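PDB 4LK4: VESB protease from Vibrio cholerae, which probably cleaves peptide bonds as a secreted serine endopeptidase of the trypsin (S1) family, and carries an additional Ig-like domain. Local coordinates for residues Pro123-Arg126 and Thr127-Ala131; Gly175-Asp179 and Pro180-Asn184. The protein carries 1 engineered substitution. All coordinates share one frame; numbering follows the deposited sequence.

How the interactions relate
Both contacts are local and belong to the trypsin-like part of the chain, following one another in series without crossing. Coming from the N terminus, interaction 1 closes the single turn of helix 125-128, in the connection that leads from the six-stranded barrel to strand 134-139 of the second, seven-stranded sheet. Interaction 2 comes later, folding 175-184 back on itself between helix 165-172 and strand 184-189. Their centres lie about 13 Å apart, and they meet directly: P180 rests on R126 and T127. Q165 ties them further, since its side chain bonds to R126 of interaction 1 and to the backbone of S177 and N184 in interaction 2.

Interaction 1 (Pro123-Arg126 and Thr127-Ala131); sequences PATR and TSLPA
The hydroxyl of S128 reaches back four residues and donates a short hydrogen bond to the carbonyl of A124, with OG 2.6 Å from O. The hydroxyl comes in tilted 35° from the carbonyl plane. OG stands beside the backbone N of S128 (chi1 -51°), from where it reaches A124 O, and a small serine suits this exposed spot because its hydroxyl reaches a carbonyl just before the helix. The backbone N of the same residue bonds the next carbonyl, T125 O, at 2.9 Å from well above the carbonyl plane, a bent i to i+3 bond of the short turn. L129 N adds only a weak bond to R126 O, 3.3 Å away. Water 1 spans the start of the turn, donating to P123 O and accepting from T127 N at 3.1 Å.

Packing begins with L129, whose CG sits 3.4 Å from T125 O; CD2 and T125 CG2 are looser neighbours at 4.4 Å. The branched, apolar leucine suits a place beside L162 of strand 156-162 and L212 of strand 211-216. R126, buried, bends at chi2 (97°); L129 O lies at the edge of its guanidinium, NH2 bonds Q165, and its side chain touches the same two leucines. The single turn is thus closed by one short side-chain bond, one bent backbone bond beside a weak one, and a water, while R126 and L129 fasten it to the sheet beneath.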
ATOM      1  N   PRO A 123      11.933  12.259  -0.128  1.00 58.38           N
ATOM      2  CA  PRO A 123      11.491  12.425  -1.523  1.00 58.70           C
ATOM      3  C   PRO A 123      12.651  12.567  -2.526  1.00 59.65           C
ATOM      4  O   PRO A 123      12.543  12.106  -3.651  1.00 58.40           O
ATOM      5  CB  PRO A 123      10.671  13.721  -1.491  1.00 60.06           C
ATOM      6  CG  PRO A 123      10.397  14.011  -0.047  1.00 60.82           C
ATOM      7  CD  PRO A 123      11.371  13.263   0.796  1.00 59.84           C
ATOM      8  N   ALA A 124      13.750  13.192  -2.116  1.00 60.40           N
ATOM      9  CA  ALA A 124      14.881  13.397  -3.009  1.00 62.08           C
ATOM     10  C   ALA A 124      15.911  12.251  -3.027  1.00 61.71           C
ATOM     11  O   ALA A 124      16.856  12.289  -3.825  1.00 63.68           O
ATOM     12  CB  ALA A 124      15.576  14.701  -2.644  1.00 64.65           C
ATOM     13  N   THR A 125      15.764  11.249  -2.162  1.00 59.22           N
ATOM     14  CA  THR A 125      16.837  10.275  -1.981  1.00 59.01           C
ATOM     15  C   THR A 125      17.088   9.376  -3.209  1.00 58.93           C
ATOM     16  O   THR A 125      18.223   9.183  -3.602  1.00 60.01           O
ATOM     17  CB  THR A 125      16.588   9.387  -0.755  1.00 57.52           C
ATOM     18  OG1 THR A 125      16.396  10.200   0.407  1.00 57.16           O
ATOM     19  CG2 THR A 125      17.769   8.412  -0.535  1.00 56.42           C
ATOM     20  N   ARG A 126      16.037   8.837  -3.815  1.00 57.57           N
ATOM     21  CA  ARG A 126      16.200   7.869  -4.904  1.00 56.76           C
ATOM     22  C   ARG A 126      16.959   8.430  -6.082  1.00 58.68           C
ATOM     23  O   ARG A 126      17.851   7.779  -6.626  1.00 58.03           O
ATOM     24  CB  ARG A 126      14.852   7.374  -5.390  1.00 55.58           C
ATOM     25  CG  ARG A 126      14.754   7.181  -6.896  1.00 56.11           C
ATOM     26  CD  ARG A 126      14.988   5.758  -7.229  1.00 54.21           C
ATOM     27  NE  ARG A 126      15.223   5.478  -8.646  1.00 54.41           N
ATOM     28  CZ  ARG A 126      16.425   5.366  -9.191  1.00 54.14           C
ATOM     29  NH1 ARG A 126      17.509   5.635  -8.486  1.00 53.97           N
ATOM     30  NH2 ARG A 126      16.542   5.011 -10.449  1.00 54.57           N
ATOM     31  N   THR A 127      16.596   9.621  -6.518  1.00 61.32           N
ATOM     32  CA  THR A 127      17.302  10.191  -7.662  1.00 64.88           C
ATOM     33  C   THR A 127      18.718  10.645  -7.297  1.00 65.97           C
ATOM     34  O   THR A 127      19.480  10.912  -8.208  1.00 68.29           O
ATOM     35  CB  THR A 127      16.533  11.317  -8.382  1.00 66.74           C
ATOM     36  OG1 THR A 127      16.395  12.446  -7.524  1.00 70.47           O
ATOM     37  CG2 THR A 127      15.159  10.843  -8.809  1.00 64.81           C
ATOM     38  N   SER A 128      19.073  10.665  -6.003  1.00 65.11           N
ATOM     39  CA  SER A 128      20.453  11.001  -5.538  1.00 68.23           C
ATOM     40  C   SER A 128      21.458   9.868  -5.583  1.00 67.40           C
ATOM     41  O   SER A 128      22.653  10.083  -5.428  1.00 68.12           O
ATOM     42  CB  SER A 128      20.438  11.467  -4.085  1.00 69.43           C
ATOM     43  OG  SER A 128      19.468  12.481  -3.898  1.00 73.58           O
ATOM     44  N   LEU A 129      20.951   8.655  -5.751  1.00 65.81           N
ATOM     45  CA  LEU A 129      21.733   7.453  -5.583  1.00 63.99           C
ATOM     46  C   LEU A 129      22.370   7.046  -6.897  1.00 64.88           C
ATOM     47  O   LEU A 129      21.673   6.896  -7.890  1.00 66.47           O
ATOM     48  CB  LEU A 129      20.821   6.327  -5.086  1.00 59.93           C
ATOM     49  CG  LEU A 129      20.229   6.494  -3.685  1.00 58.03           C
ATOM     50  CD1 LEU A 129      19.484   5.223  -3.295  1.00 56.13           C
ATOM     51  CD2 LEU A 129      21.275   6.830  -2.642  1.00 58.95           C
ATOM     52  N   PRO A 130      23.693   6.851  -6.906  1.00 67.25           N
ATOM     53  CA  PRO A 130      24.287   6.321  -8.129  1.00 68.65           C
ATOM     54  C   PRO A 130      23.977   4.839  -8.277  1.00 67.77           C
ATOM     55  O   PRO A 130      23.665   4.165  -7.292  1.00 66.46           O
ATOM     56  CB  PRO A 130      25.777   6.510  -7.895  1.00 69.24           C
ATOM     57  CG  PRO A 130      25.916   6.364  -6.422  1.00 68.47           C
ATOM     58  CD  PRO A 130      24.719   7.083  -5.870  1.00 67.85           C
ATOM     59  N   ALA A 131      24.078   4.357  -9.511  1.00 68.87           N
ATOM     60  CA  ALA A 131      23.957   2.944  -9.817  1.00 66.11           C
ATOM     61  C   ALA A 131      25.007   2.218  -8.994  1.00 63.98           C
ATOM     62  O   ALA A 131      26.065   2.749  -8.726  1.00 63.92           O
ATOM     63  CB  ALA A 131      24.175   2.691 -11.314  1.00 67.72           C
TER
HETATM   64  O   HOH W   1      13.999  11.126  -5.642  1.00 49.85           O

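Interaction 2 (Gly175-Asp179 and Pro180-Asn184); sequences GISSD and PNSTN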
ATOM      1  N   GLY A 175       6.255  -1.067 -18.902  1.00 63.27           N
ATOM      2  CA  GLY A 175       5.876   0.318 -18.618  1.00 63.80           C
ATOM      3  C   GLY A 175       6.773   1.051 -17.637  1.00 62.34           C
ATOM      4  O   GLY A 175       6.373   2.083 -17.093  1.00 64.66           O
ATOM      5  N   ILE A 176       7.983   0.525 -17.427  1.00 58.91           N
ATOM      6  CA  ILE A 176       8.981   1.143 -16.581  1.00 55.26           C
ATOM      7  C   ILE A 176       9.526   2.339 -17.324  1.00 56.87           C
ATOM      8  O   ILE A 176       9.756   2.278 -18.533  1.00 60.65           O
ATOM      9  CB  ILE A 176      10.125   0.156 -16.260  1.00 53.75           C
ATOM     10  CG1 ILE A 176       9.623  -0.928 -15.304  1.00 51.95           C
ATOM     11  CG2 ILE A 176      11.317   0.878 -15.644  1.00 52.20           C
ATOM     12  CD1 ILE A 176      10.473  -2.174 -15.307  1.00 52.22           C
ATOM     13  N   SER A 177       9.745   3.423 -16.602  1.00 55.09           N
ATOM     14  CA  SER A 177      10.229   4.631 -17.226  1.00 57.01           C
ATOM     15  C   SER A 177      11.741   4.643 -17.161  1.00 56.89           C
ATOM     16  O   SER A 177      12.345   4.027 -16.294  1.00 55.15           O
ATOM     17  CB  SER A 177       9.638   5.873 -16.549  1.00 57.20           C
ATOM     18  OG  SER A 177      10.206   7.062 -17.071  1.00 59.01           O
ATOM     19  N   SER A 178      12.354   5.326 -18.110  1.00 59.88           N
ATOM     20  CA  SER A 178      13.785   5.527 -18.080  1.00 61.25           C
ATOM     21  C   SER A 178      14.120   6.667 -17.108  1.00 61.44           C
ATOM     22  O   SER A 178      15.266   6.807 -16.703  1.00 60.91           O
ATOM     23  CB  SER A 178      14.297   5.854 -19.474  1.00 65.08           C
ATOM     24  OG  SER A 178      13.858   7.136 -19.856  1.00 69.25           O
ATOM     25  N   ASP A 179      13.115   7.477 -16.757  1.00 62.11           N
ATOM     26  CA  ASP A 179      13.250   8.565 -15.799  1.00 62.44           C
ATOM     27  C   ASP A 179      13.243   7.939 -14.408  1.00 59.12           C
ATOM     28  O   ASP A 179      12.293   7.249 -14.055  1.00 57.07           O
ATOM     29  CB  ASP A 179      12.083   9.539 -15.967  1.00 65.18           C
ATOM     30  CG  ASP A 179      12.195  10.777 -15.088  1.00 67.69           C
ATOM     31  OD1 ASP A 179      12.928  10.715 -14.097  1.00 66.56           O
ATOM     32  OD2 ASP A 179      11.545  11.819 -15.391  1.00 71.28           O
ATOM     33  N   PRO A 180      14.312   8.160 -13.617  1.00 59.66           N
ATOM     34  CA  PRO A 180      14.406   7.649 -12.253  1.00 57.64           C
ATOM     35  C   PRO A 180      13.316   8.224 -11.344  1.00 57.78           C
ATOM     36  O   PRO A 180      12.979   7.633 -10.306  1.00 55.50           O
ATOM     37  CB  PRO A 180      15.780   8.144 -11.777  1.00 59.37           C
ATOM     38  CG  PRO A 180      16.533   8.518 -13.007  1.00 62.06           C
ATOM     39  CD  PRO A 180      15.503   8.955 -13.982  1.00 63.26           C
ATOM     40  N   ASN A 181      12.810   9.391 -11.713  1.00 59.17           N
ATOM     41  CA  ASN A 181      11.758  10.016 -10.977  1.00 59.85           C
ATOM     42  C   ASN A 181      10.447   9.382 -11.436  1.00 58.12           C
ATOM     43  O   ASN A 181       9.623  10.030 -12.060  1.00 59.06           O
ATOM     44  CB  ASN A 181      11.772  11.526 -11.215  1.00 64.07           C
ATOM     45  CG  ASN A 181      10.638  12.227 -10.523  1.00 65.61           C
ATOM     46  OD1 ASN A 181      10.221  11.825  -9.446  1.00 64.74           O
ATOM     47  ND2 ASN A 181      10.106  13.262 -11.153  1.00 70.11           N
ATOM     48  N   SER A 182      10.279   8.103 -11.112  1.00 54.62           N
ATOM     49  CA  SER A 182       9.110   7.326 -11.521  1.00 53.05           C
ATOM     50  C   SER A 182       8.765   6.258 -10.480  1.00 50.36           C
ATOM     51  O   SER A 182       9.496   6.033  -9.498  1.00 48.66           O
ATOM     52  CB  SER A 182       9.354   6.650 -12.875  1.00 53.39           C
ATOM     53  OG  SER A 182      10.543   5.858 -12.841  1.00 52.99           O
ATOM     54  N   THR A 183       7.645   5.599 -10.759  1.00 49.68           N
ATOM     55  CA  THR A 183       7.003   4.647  -9.908  1.00 48.02           C
ATOM     56  C   THR A 183       7.862   3.467  -9.443  1.00 45.91           C
ATOM     57  O   THR A 183       7.565   2.886  -8.399  1.00 45.20           O
ATOM     58  CB  THR A 183       5.752   4.060 -10.618  1.00 49.24           C
ATOM     59  OG1 THR A 183       5.069   3.166  -9.725  1.00 49.25           O
ATOM     60  CG2 THR A 183       6.124   3.272 -11.867  1.00 48.98           C
ATOM     61  N   ASN A 184       8.839   3.044 -10.232  1.00 44.84           N
ATOM     62  CA  ASN A 184       9.624   1.912  -9.815  1.00 44.44           C
ATOM     63  C   ASN A 184      11.030   1.909 -10.362  1.00 45.34           C
ATOM     64  O   ASN A 184      11.355   2.672 -11.282  1.00 48.46           O
ATOM     65  CB  ASN A 184       8.897   0.592 -10.110  1.00 44.50           C
ATOM     66  CG  ASN A 184       8.538   0.413 -11.579  1.00 45.21           C
ATOM     67  OD1 ASN A 184       9.076   1.067 -12.461  1.00 46.38           O
ATOM     68  ND2 ASN A 184       7.634  -0.512 -11.839  1.00 45.95           N
TER
HETATM   69  O   HOH W   2       9.553   3.540 -13.677  1.00 42.49           O
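D179 reaches forward to N181, the two side chains lying side by side. D179 CB lies 3.5 Å from P180 N; beyond it CG, anti to the backbone N (chi1 -175°), carries the carboxylate alongside N181. OD1 of D179 accepts from N181 N at 2.7 Å, the N-H arriving from above the carboxylate plane, and also touches N181 CB at 3.2 Å. An aspartate fits because its short chain can reach the amide two residues on, while P180, whose ring restrains phi, suits the bend, and its N has no hydrogen to offer OD1.

The D179 backbone is held as well: its N donates to S177 OG, and its O receives S182 OG at 2.5 Å, nearly along the C=O axis. Water 2 donates to S182 OG and to N184 OD1 and accepts from S177 N at 2.9 Å, joining the two limbs. Beside it I176 CG1 packs on N184 OD1 at 3.5 Å, the two side chains crossing at about a right angle. An ST turn at S177, followed by an inverse gamma turn centred on N181, leads the chain from helix 165-172 into strand 184-189 of the trypsin fold.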